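Local coordinates for protein cycloalternan-forming enzyme (Listeria monocytogenes serovar 1/2a, PDB 5F7U) that belongs to glycoside hydrolase family 31, combining a TIM-barrel domain with beta-rich accessory domains that include a family 6 carbohydrate-binding module, at residues A[938-943]-A[1056-1061]; A[975-980]-A[1039-1044]; A[992-997]-A[1026-1031]. The protein carries 1 engineered substitution. All blocks are in the same frame, centred on the assembly; numbering follows the deposited sequence.

Interaction 1: A[938-943]-A[1056-1061]. With MG (magnesium ion), chain G.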
loop_
_atom_site.group_PDB
_atom_site.type_symbol
_atom_site.label_atom_id
_atom_site.label_comp_id
_atom_site.label_asym_id
_atom_site.label_seq_id
_atom_site.Cartn_x
_atom_site.Cartn_y
_atom_site.Cartn_z
ATOM N N HIS A 938 -7.871 -13.859 -33.409
ATOM C CA HIS A 938 -7.070 -12.980 -32.547
ATOM C C HIS A 938 -6.890 -11.638 -33.255
ATOM O O HIS A 938 -6.719 -11.597 -34.478
ATOM C CB HIS A 938 -5.714 -13.617 -32.227
ATOM C CG HIS A 938 -4.895 -12.824 -31.252
ATOM N ND1 HIS A 938 -4.261 -11.648 -31.595
ATOM C CD2 HIS A 938 -4.599 -13.046 -29.951
ATOM C CE1 HIS A 938 -3.611 -11.179 -30.543
ATOM N NE2 HIS A 938 -3.795 -12.010 -29.537
ATOM N N ALA A 939 -6.947 -10.534 -32.500
ATOM C CA ALA A 939 -6.895 -9.210 -33.119
ATOM C C ALA A 939 -5.604 -9.019 -33.918
ATOM O O ALA A 939 -4.599 -9.671 -33.617
ATOM C CB ALA A 939 -7.038 -8.121 -32.067
ATOM N N PRO A 940 -5.623 -8.136 -34.944
ATOM C CA PRO A 940 -4.425 -8.003 -35.764
ATOM C C PRO A 940 -3.230 -7.453 -34.983
ATOM O O PRO A 940 -3.410 -6.758 -33.965
ATOM C CB PRO A 940 -4.829 -6.971 -36.828
ATOM C CG PRO A 940 -6.321 -7.053 -36.887
ATOM C CD PRO A 940 -6.735 -7.324 -35.474
ATOM N N TYR A 941 -2.034 -7.813 -35.453
ATOM C CA TYR A 941 -0.788 -7.161 -35.063
ATOM C C TYR A 941 -0.551 -6.041 -36.077
ATOM O O TYR A 941 -0.240 -6.306 -37.245
ATOM C CB TYR A 941 0.370 -8.171 -35.124
ATOM C CG TYR A 941 0.298 -9.234 -34.052
ATOM C CD1 TYR A 941 -0.528 -10.362 -34.194
ATOM C CD2 TYR A 941 1.042 -9.092 -32.874
ATOM C CE1 TYR A 941 -0.601 -11.328 -33.191
ATOM C CE2 TYR A 941 0.999 -10.056 -31.883
ATOM C CZ TYR A 941 0.158 -11.156 -32.033
ATOM O OH TYR A 941 0.126 -12.101 -31.020
ATOM N N GLU A 942 -0.706 -4.798 -35.633
ATOM C CA GLU A 942 -0.650 -3.655 -36.551
ATOM C C GLU A 942 0.782 -3.378 -36.984
ATOM O O GLU A 942 1.705 -3.300 -36.140
ATOM C CB GLU A 942 -1.281 -2.402 -35.916
ATOM C CG GLU A 942 -2.779 -2.525 -35.646
ATOM C CD GLU A 942 -3.613 -2.770 -36.896
ATOM O OE1 GLU A 942 -3.178 -2.424 -38.036
ATOM O OE2 GLU A 942 -4.745 -3.294 -36.731
ATOM N N ALA A 943 0.978 -3.238 -38.300
ATOM C CA ALA A 943 2.307 -2.971 -38.831
ATOM C C ALA A 943 2.873 -1.649 -38.299
ATOM O O ALA A 943 4.076 -1.538 -38.053
ATOM C CB ALA A 943 2.297 -2.992 -40.356
ATOM N N PHE A 1056 1.531 -1.614 -45.974
ATOM C CA PHE A 1056 1.454 -2.816 -45.130
ATOM C C PHE A 1056 0.597 -2.496 -43.899
ATOM O O PHE A 1056 1.010 -1.741 -43.026
ATOM C CB PHE A 1056 2.896 -3.240 -44.801
ATOM C CG PHE A 1056 3.041 -4.533 -44.014
ATOM C CD1 PHE A 1056 1.992 -5.450 -43.844
ATOM C CD2 PHE A 1056 4.294 -4.848 -43.481
ATOM C CE1 PHE A 1056 2.195 -6.635 -43.116
ATOM C CE2 PHE A 1056 4.503 -6.019 -42.759
ATOM C CZ PHE A 1056 3.457 -6.927 -42.588
ATOM N N ASP A 1057 -0.614 -3.049 -43.863
ATOM C CA ASP A 1057 -1.589 -2.720 -42.818
ATOM C C ASP A 1057 -1.350 -3.451 -41.487
ATOM O O ASP A 1057 -1.205 -2.828 -40.435
ATOM C CB ASP A 1057 -3.018 -2.999 -43.303
ATOM C CG ASP A 1057 -4.080 -2.508 -42.317
ATOM O OD1 ASP A 1057 -3.766 -1.700 -41.394
ATOM O OD2 ASP A 1057 -5.231 -2.950 -42.478
ATOM N N HIS A 1058 -1.341 -4.772 -41.546
ATOM C CA HIS A 1058 -1.313 -5.615 -40.343
ATOM C C HIS A 1058 -1.048 -7.059 -40.716
ATOM O O HIS A 1058 -1.107 -7.411 -41.891
ATOM C CB HIS A 1058 -2.643 -5.515 -39.547
ATOM C CG HIS A 1058 -3.835 -6.180 -40.192
ATOM N ND1 HIS A 1058 -5.079 -5.584 -40.224
ATOM C CD2 HIS A 1058 -3.997 -7.398 -40.762
ATOM C CE1 HIS A 1058 -5.951 -6.399 -40.793
ATOM N NE2 HIS A 1058 -5.319 -7.507 -41.134
ATOM N N VAL A 1059 -0.767 -7.873 -39.699
ATOM C CA VAL A 1059 -0.843 -9.331 -39.828
ATOM C C VAL A 1059 -1.855 -9.911 -38.838
ATOM O O VAL A 1059 -2.056 -9.363 -37.744
ATOM C CB VAL A 1059 0.540 -10.046 -39.719
ATOM C CG1 VAL A 1059 1.512 -9.545 -40.795
ATOM C CG2 VAL A 1059 1.146 -9.888 -38.336
ATOM N N VAL A 1060 -2.505 -11.004 -39.243
ATOM C CA VAL A 1060 -3.405 -11.765 -38.375
ATOM C C VAL A 1060 -2.874 -13.189 -38.305
ATOM O O VAL A 1060 -2.493 -13.759 -39.341
ATOM C CB VAL A 1060 -4.880 -11.703 -38.874
ATOM C CG1 VAL A 1060 -5.755 -12.739 -38.175
ATOM C CG2 VAL A 1060 -5.448 -10.307 -38.624
ATOM N N ILE A 1061 -2.834 -13.762 -37.097
ATOM C CA ILE A 1061 -2.461 -15.166 -36.929
ATOM C C ILE A 1061 -3.740 -15.969 -36.727
ATOM O O ILE A 1061 -4.549 -15.643 -35.847
ATOM C CB ILE A 1061 -1.490 -15.393 -35.728
ATOM C CG1 ILE A 1061 -0.244 -14.479 -35.812
ATOM C CG2 ILE A 1061 -1.106 -16.877 -35.603
ATOM C CD1 ILE A 1061 0.628 -14.622 -37.060
HETATM MG MG MG G . -2.792 -0.890 -39.581
HETATM O O HOH W 1 -6.743 -16.433 -34.312
HETATM O O HOH W 2 -3.942 -12.027 -35.023
#
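Three rings meet the opposite segment differently. The His1058 imidazole receives Pro940 CB over one face in a CH-pi contact, with CB 3.8 Å from the centroid of the His1058 ring and displaced toward its rim. Ala943 CB sits over one face of the Phe1056 ring, 4.1 Å from its centroid. The Tyr941 ring, by contrast, has Val1059 O at its edge and in its plane, while Tyr941 CB lies 3.7 Å from Val1059 CG2. The Tyr941 OH bonds to the backbone N of Asp981. His1058 takes the crowded rotamer, with CG between N and C (chi1 71°), and its ND1 is held by Thr961 OG1.

Backbone bonds underlie these contacts. Tyr941 and Val1059 form an antiparallel hydrogen-bonded pair, in which Tyr941 N reaches Val1059 O at 2.8 Å, nearly along the C=O axis. Glu942 and His1058 follow as a non-hydrogen-bonded pair. In the beta-sandwich fold of family 6 carbohydrate-binding modules, the short strand 941-942 pairs with the long strand 1054-1062, which carries a classic beta bulge where Asp1057 and His1058 both face Arg994.

The bulge lies beside a magnesium site. Glu942 bends at chi2 (-61°) and binds the ion through OE1 at 2.2 Å; Asp1057 OD1 binds it at 2.2 Å, and Glu944, Thr961 and Gly964 complete the site. The cation probably offsets the crowding of acceptors where Glu942 OE1 lies 3.1 Å from Asp1057 O. The second carboxylate oxygens are also engaged: Glu942 OE2 accepts from Asn916, and Asp1057 OD2 forms a salt bridge with Arg994.

Interaction 2: A[975-980]-A[1039-1044]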
loop_
_atom_site.group_PDB
_atom_site.type_symbol
_atom_site.label_atom_id
_atom_site.label_comp_id
_atom_site.label_asym_id
_atom_site.label_seq_id
_atom_site.Cartn_x
_atom_site.Cartn_y
_atom_site.Cartn_z
ATOM N N ALA A 975 12.818 -2.692 -43.024
ATOM C CA ALA A 975 12.246 -3.843 -42.301
ATOM C C ALA A 975 11.105 -3.452 -41.363
ATOM O O ALA A 975 11.074 -2.329 -40.840
ATOM C CB ALA A 975 13.336 -4.573 -41.525
ATOM N N VAL A 976 10.169 -4.391 -41.175
ATOM C CA VAL A 976 9.095 -4.280 -40.178
ATOM C C VAL A 976 9.194 -5.550 -39.323
ATOM O O VAL A 976 9.080 -6.658 -39.848
ATOM C CB VAL A 976 7.683 -4.158 -40.828
ATOM C CG1 VAL A 976 6.596 -3.998 -39.769
ATOM C CG2 VAL A 976 7.615 -2.981 -41.792
ATOM N N GLU A 977 9.425 -5.380 -38.022
ATOM C CA GLU A 977 9.594 -6.511 -37.101
ATOM C C GLU A 977 8.428 -6.572 -36.117
ATOM O O GLU A 977 8.068 -5.561 -35.502
ATOM C CB GLU A 977 10.941 -6.429 -36.374
ATOM C CG GLU A 977 11.185 -7.549 -35.358
ATOM C CD GLU A 977 12.604 -7.591 -34.780
ATOM O OE1 GLU A 977 13.495 -6.839 -35.230
ATOM O OE2 GLU A 977 12.837 -8.404 -33.856
ATOM N N PHE A 978 7.841 -7.765 -35.996
ATOM C CA PHE A 978 6.716 -8.033 -35.099
ATOM C C PHE A 978 7.141 -8.981 -33.982
ATOM O O PHE A 978 7.997 -9.871 -34.179
ATOM C CB PHE A 978 5.563 -8.724 -35.840
ATOM C CG PHE A 978 4.913 -7.895 -36.929
ATOM C CD1 PHE A 978 5.432 -7.874 -38.230
ATOM C CD2 PHE A 978 3.743 -7.175 -36.671
ATOM C CE1 PHE A 978 4.813 -7.132 -39.237
ATOM C CE2 PHE A 978 3.127 -6.423 -37.676
ATOM C CZ PHE A 978 3.662 -6.403 -38.962
ATOM N N ASP A 979 6.503 -8.807 -32.833
ATOM C CA ASP A 979 6.622 -9.716 -31.709
ATOM C C ASP A 979 5.294 -10.443 -31.663
ATOM O O ASP A 979 4.268 -9.844 -31.323
ATOM C CB ASP A 979 6.833 -8.925 -30.410
ATOM C CG ASP A 979 8.108 -8.094 -30.416
ATOM O OD1 ASP A 979 9.198 -8.670 -30.608
ATOM O OD2 ASP A 979 8.025 -6.866 -30.180
ATOM N N ILE A 980 5.286 -11.725 -32.034
ATOM C CA ILE A 980 4.023 -12.424 -32.236
ATOM C C ILE A 980 3.860 -13.635 -31.334
ATOM O O ILE A 980 4.774 -14.445 -31.198
ATOM C CB ILE A 980 3.821 -12.804 -33.720
ATOM C CG1 ILE A 980 3.550 -11.522 -34.520
ATOM C CG2 ILE A 980 2.672 -13.816 -33.888
ATOM C CD1 ILE A 980 3.522 -11.686 -36.017
ATOM N N ASN A 1039 7.443 -15.411 -27.276
ATOM C CA ASN A 1039 7.507 -14.365 -28.258
ATOM C C ASN A 1039 8.175 -14.908 -29.539
ATOM O O ASN A 1039 9.320 -15.391 -29.504
ATOM C CB ASN A 1039 8.288 -13.199 -27.651
ATOM C CG ASN A 1039 8.286 -11.973 -28.517
ATOM O OD1 ASN A 1039 7.781 -11.983 -29.633
ATOM N ND2 ASN A 1039 8.849 -10.887 -27.995
ATOM N N ASN A 1040 7.460 -14.838 -30.659
ATOM C CA ASN A 1040 8.031 -15.241 -31.942
ATOM C C ASN A 1040 8.495 -14.004 -32.673
ATOM O O ASN A 1040 7.737 -13.035 -32.803
ATOM C CB ASN A 1040 6.995 -15.982 -32.794
ATOM C CG ASN A 1040 6.637 -17.344 -32.225
ATOM O OD1 ASN A 1040 7.233 -18.337 -32.605
ATOM N ND2 ASN A 1040 5.675 -17.392 -31.296
ATOM N N GLN A 1041 9.739 -14.026 -33.134
ATOM C CA GLN A 1041 10.297 -12.893 -33.867
ATOM C C GLN A 1041 9.889 -13.041 -35.319
ATOM O O GLN A 1041 10.319 -13.987 -35.974
ATOM C CB GLN A 1041 11.829 -12.856 -33.739
ATOM C CG GLN A 1041 12.477 -11.728 -34.544
ATOM C CD GLN A 1041 13.998 -11.735 -34.526
ATOM O OE1 GLN A 1041 14.647 -12.753 -34.815
ATOM N NE2 GLN A 1041 14.583 -10.576 -34.220
ATOM N N VAL A 1042 9.071 -12.109 -35.812
ATOM C CA VAL A 1042 8.602 -12.152 -37.205
ATOM C C VAL A 1042 9.069 -10.891 -37.920
ATOM O O VAL A 1042 8.592 -9.795 -37.620
ATOM C CB VAL A 1042 7.066 -12.336 -37.289
ATOM C CG1 VAL A 1042 6.572 -12.346 -38.738
ATOM C CG2 VAL A 1042 6.640 -13.617 -36.573
ATOM N N VAL A 1043 10.011 -11.058 -38.846
ATOM C CA VAL A 1043 10.641 -9.926 -39.535
ATOM C C VAL A 1043 10.277 -9.943 -41.011
ATOM O O VAL A 1043 10.557 -10.909 -41.724
ATOM C CB VAL A 1043 12.191 -9.923 -39.394
ATOM C CG1 VAL A 1043 12.780 -8.648 -39.990
ATOM C CG2 VAL A 1043 12.637 -10.087 -37.942
ATOM N N PHE A 1044 9.649 -8.866 -41.463
ATOM C CA PHE A 1044 9.449 -8.632 -42.888
ATOM C C PHE A 1044 10.588 -7.729 -43.360
ATOM O O PHE A 1044 10.886 -6.715 -42.726
ATOM C CB PHE A 1044 8.102 -7.961 -43.132
ATOM C CG PHE A 1044 6.928 -8.860 -42.909
ATOM C CD1 PHE A 1044 6.474 -9.149 -41.612
ATOM C CD2 PHE A 1044 6.240 -9.394 -43.998
ATOM C CE1 PHE A 1044 5.379 -9.991 -41.414
ATOM C CE2 PHE A 1044 5.143 -10.233 -43.805
ATOM C CZ PHE A 1044 4.711 -10.532 -42.512
#
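Ile980 O is gripped twice by a single residue. The backbone N of Asn1040 reaches Ile980 O at 2.8 Å in the carbonyl plane, and ND2 of the same Asn1040 reaches Ile980 O at 3.1 Å from above that plane. The rotamer makes this possible: with CG beside its own N (chi1 -69°), Asn1040 folds its amide back along the strand, and Ile980 O lies in the plane of that amide. Its OD1 turns to Asn1009 ND2 and Gln1036 N, so both ends of the buried amide are engaged.

From there the two strands run antiparallel, with Ile980-Asn1040, Phe978-Val1042 and Val976-Phe1044 as the hydrogen-bonded pairs. The bond from Phe978 N to Val1042 O, at 2.7 Å, is the shortest of the set and nearly straight. These are neighbouring strands in one of the two sheets of the family 6 carbohydrate-binding module, a beta-sandwich, flanked by strands 947-949 and 1002-1008.

The face bearing Phe978, Ile980, Val1042 and Phe1044 is turned to the sandwich interior. The Phe978 and Phe1044 rings meet obliquely, their planes 73° apart, with Phe978 CE1 3.5 Å from Phe1044 CD1. Ile980 CD1 reaches Val1042 CG2 at 3.7 Å, and Val1059 of strand 1054-1062 covers Phe978, Ile980 and Phe1044.

The other face is more polar and more exposed. Glu977 and Gln1041 extend from their strands with CG anti to N, and Gln1041 NE2 donates to Glu977 OE2 at 2.8 Å, approaching from above the carboxylate plane. Asn1039 ND2 makes a weak bond of 3.4 Å to Asp979 OD1, while Asp979 OD2 holds NE2 of His947, a residue of a glycan pocket.

Interaction 3: A[992-997]-A[1026-1031]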
loop_
_atom_site.group_PDB
_atom_site.type_symbol
_atom_site.label_atom_id
_atom_site.label_comp_id
_atom_site.label_asym_id
_atom_site.label_seq_id
_atom_site.Cartn_x
_atom_site.Cartn_y
_atom_site.Cartn_z
ATOM N N GLU A 992 -2.060 -14.155 -41.988
ATOM C CA GLU A 992 -2.668 -13.256 -42.967
ATOM C C GLU A 992 -1.839 -11.986 -43.040
ATOM O O GLU A 992 -1.524 -11.405 -42.011
ATOM C CB GLU A 992 -4.079 -12.841 -42.550
ATOM C CG GLU A 992 -5.127 -13.939 -42.574
ATOM C CD GLU A 992 -6.529 -13.396 -42.314
ATOM O OE1 GLU A 992 -6.674 -12.236 -41.865
ATOM O OE2 GLU A 992 -7.507 -14.117 -42.563
ATOM N N VAL A 993 -1.481 -11.586 -44.250
ATOM C CA VAL A 993 -0.743 -10.336 -44.483
ATOM C C VAL A 993 -1.670 -9.415 -45.277
ATOM O O VAL A 993 -1.998 -9.715 -46.435
ATOM C CB VAL A 993 0.595 -10.584 -45.246
ATOM C CG1 VAL A 993 1.293 -9.243 -45.551
ATOM C CG2 VAL A 993 1.521 -11.504 -44.438
ATOM N N ARG A 994 -2.092 -8.310 -44.659
ATOM C CA ARG A 994 -2.987 -7.347 -45.295
ATOM C C ARG A 994 -2.205 -6.141 -45.787
ATOM O O ARG A 994 -1.507 -5.481 -45.026
ATOM C CB ARG A 994 -4.139 -6.927 -44.362
ATOM C CG ARG A 994 -5.209 -6.093 -45.065
ATOM C CD ARG A 994 -6.473 -5.981 -44.244
ATOM N NE ARG A 994 -7.604 -5.425 -45.005
ATOM C CZ ARG A 994 -8.109 -4.199 -44.846
ATOM N NH1 ARG A 994 -7.593 -3.346 -43.958
ATOM N NH2 ARG A 994 -9.151 -3.822 -45.585
ATOM N N TYR A 995 -2.360 -5.848 -47.077
ATOM C CA TYR A 995 -1.482 -4.900 -47.750
ATOM C C TYR A 995 -2.215 -4.290 -48.939
ATOM O O TYR A 995 -3.253 -4.801 -49.382
ATOM C CB TYR A 995 -0.222 -5.627 -48.271
ATOM C CG TYR A 995 -0.563 -6.513 -49.454
ATOM C CD1 TYR A 995 -1.207 -7.741 -49.263
ATOM C CD2 TYR A 995 -0.321 -6.082 -50.760
ATOM C CE1 TYR A 995 -1.574 -8.535 -50.343
ATOM C CE2 TYR A 995 -0.680 -6.865 -51.845
ATOM C CZ TYR A 995 -1.299 -8.085 -51.624
ATOM O OH TYR A 995 -1.656 -8.836 -52.711
ATOM N N SER A 996 -1.628 -3.241 -49.495
ATOM C CA SER A 996 -2.059 -2.754 -50.797
ATOM C C SER A 996 -0.838 -2.678 -51.717
ATOM O O SER A 996 0.278 -2.403 -51.264
ATOM C CB SER A 996 -2.738 -1.396 -50.645
ATOM O OG SER A 996 -3.276 -0.956 -51.875
ATOM N N ALA A 997 -1.050 -2.953 -53.002
ATOM C CA ALA A 997 0.016 -2.914 -53.993
ATOM C C ALA A 997 -0.607 -2.375 -55.260
ATOM O O ALA A 997 -0.942 -3.128 -56.169
ATOM C CB ALA A 997 0.610 -4.307 -54.208
ATOM N N TRP A 1026 -7.332 -2.971 -50.512
ATOM C CA TRP A 1026 -6.537 -3.862 -49.664
ATOM C C TRP A 1026 -6.790 -5.317 -50.057
ATOM O O TRP A 1026 -7.880 -5.658 -50.513
ATOM C CB TRP A 1026 -6.869 -3.657 -48.177
ATOM C CG TRP A 1026 -6.656 -2.243 -47.708
ATOM C CD1 TRP A 1026 -7.597 -1.258 -47.641
ATOM C CD2 TRP A 1026 -5.424 -1.654 -47.260
ATOM N NE1 TRP A 1026 -7.032 -0.086 -47.179
ATOM C CE2 TRP A 1026 -5.701 -0.303 -46.937
ATOM C CE3 TRP A 1026 -4.114 -2.141 -47.094
ATOM C CZ2 TRP A 1026 -4.712 0.577 -46.464
ATOM C CZ3 TRP A 1026 -3.123 -1.271 -46.625
ATOM C CH2 TRP A 1026 -3.431 0.079 -46.320
ATOM N N ASN A 1027 -5.764 -6.151 -49.912
ATOM C CA ASN A 1027 -5.876 -7.585 -50.129
ATOM C C ASN A 1027 -5.180 -8.295 -48.990
ATOM O O ASN A 1027 -4.326 -7.711 -48.317
ATOM C CB ASN A 1027 -5.251 -7.990 -51.474
ATOM C CG ASN A 1027 -5.425 -9.465 -51.787
ATOM O OD1 ASN A 1027 -6.506 -10.021 -51.623
ATOM N ND2 ASN A 1027 -4.349 -10.112 -52.221
ATOM N N THR A 1028 -5.556 -9.556 -48.774
ATOM C CA THR A 1028 -4.918 -10.401 -47.776
ATOM C C THR A 1028 -4.334 -11.648 -48.442
ATOM O O THR A 1028 -4.994 -12.288 -49.264
ATOM C CB THR A 1028 -5.910 -10.744 -46.645
ATOM O OG1 THR A 1028 -6.327 -9.533 -46.003
ATOM C CG2 THR A 1028 -5.279 -11.632 -45.607
ATOM N N VAL A 1029 -3.077 -11.943 -48.124
ATOM C CA VAL A 1029 -2.380 -13.145 -48.592
ATOM C C VAL A 1029 -2.134 -14.012 -47.363
ATOM O O VAL A 1029 -1.805 -13.489 -46.298
ATOM C CB VAL A 1029 -1.058 -12.775 -49.315
ATOM C CG1 VAL A 1029 -0.079 -13.941 -49.390
ATOM C CG2 VAL A 1029 -1.344 -12.249 -50.716
ATOM N N GLU A 1030 -2.312 -15.325 -47.522
ATOM C CA GLU A 1030 -2.154 -16.278 -46.428
ATOM C C GLU A 1030 -0.802 -16.966 -46.534
ATOM O O GLU A 1030 -0.485 -17.581 -47.556
ATOM C CB GLU A 1030 -3.321 -17.280 -46.436
ATOM C CG GLU A 1030 -4.646 -16.651 -45.973
ATOM C CD GLU A 1030 -5.818 -17.629 -45.874
ATOM O OE1 GLU A 1030 -5.603 -18.851 -45.957
ATOM O OE2 GLU A 1030 -6.975 -17.168 -45.716
ATOM N N VAL A 1031 -0.002 -16.850 -45.478
ATOM C CA VAL A 1031 1.382 -17.345 -45.449
ATOM C C VAL A 1031 1.491 -18.440 -44.372
ATOM O O VAL A 1031 1.157 -18.169 -43.204
ATOM C CB VAL A 1031 2.375 -16.189 -45.126
ATOM C CG1 VAL A 1031 3.820 -16.686 -45.087
ATOM C CG2 VAL A 1031 2.216 -15.031 -46.115
HETATM O O HOH W 3 -8.203 -7.578 -47.227
#
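An antiparallel strand pair in the second sheet of the family 6 module's beta-sandwich, this contact is dense at the Trp1026 end and looser at Glu1030. At the dense end, the Trp1026 indole is covered on both sides. The Arg994 guanidinium stacks on one face, planes 28° apart, with CZ 4.3 Å from the centroid of the Trp1026 five-membered ring in an off-centre cation-pi contact. Ser996 CB lies over the six-membered ring on the opposite face. The Arg994 chain is extended from CG to NE to reach this position, where Asp1057 also meets it.

On the other side of the sheet, Tyr995 adopts the crowded rotamer (chi1 72°) and lies alongside Asn1027. Asn1027 ND2 donates almost straight to Tyr995 OH at 3.0 Å, with the hydroxyl in the amide plane; the hydroxyl also bonds to Pro1018 O. Tyr995 CE1 rests 3.7 Å from Val1029 CG2.

Toward Glu992 the packing thins. Thr1028 CG2 touches Glu992 CB at 3.5 Å, but the carboxylates of Glu992 and exposed Glu1030 only approach, OE2 to OE2 at 4.4 Å, a like-charge pair that Lys1062 bridges with two salt bridges. Between the two regions a water accepts from Arg994 NE at 3.2 Å and hydrogen-bonds to Thr1028 OG1 at 3.0 Å.

Overall arrangement
Followed from the N terminus, the chain enters interaction 1 at 938-943, passes 975-980 of interaction 2 and then 992-997 of interaction 3. It returns in reverse order: 1026-1031 closes the innermost loop, 1039-1044 the next, and 1056-1061 the outermost. The three contacts are therefore nested and none cross. Interactions 1 and 3 belong to the same sheet, where strands 1054-1062 and 987-996 are neighbours; interaction 2 belongs to the facing one. Phe1056 against Phe978 and Ile1061 against Ile980 bring the two sheets together; within its own sheet Phe1056 also packs on Val993, while Phe1044 reaches Val993 to link interaction 2 directly with interaction 3.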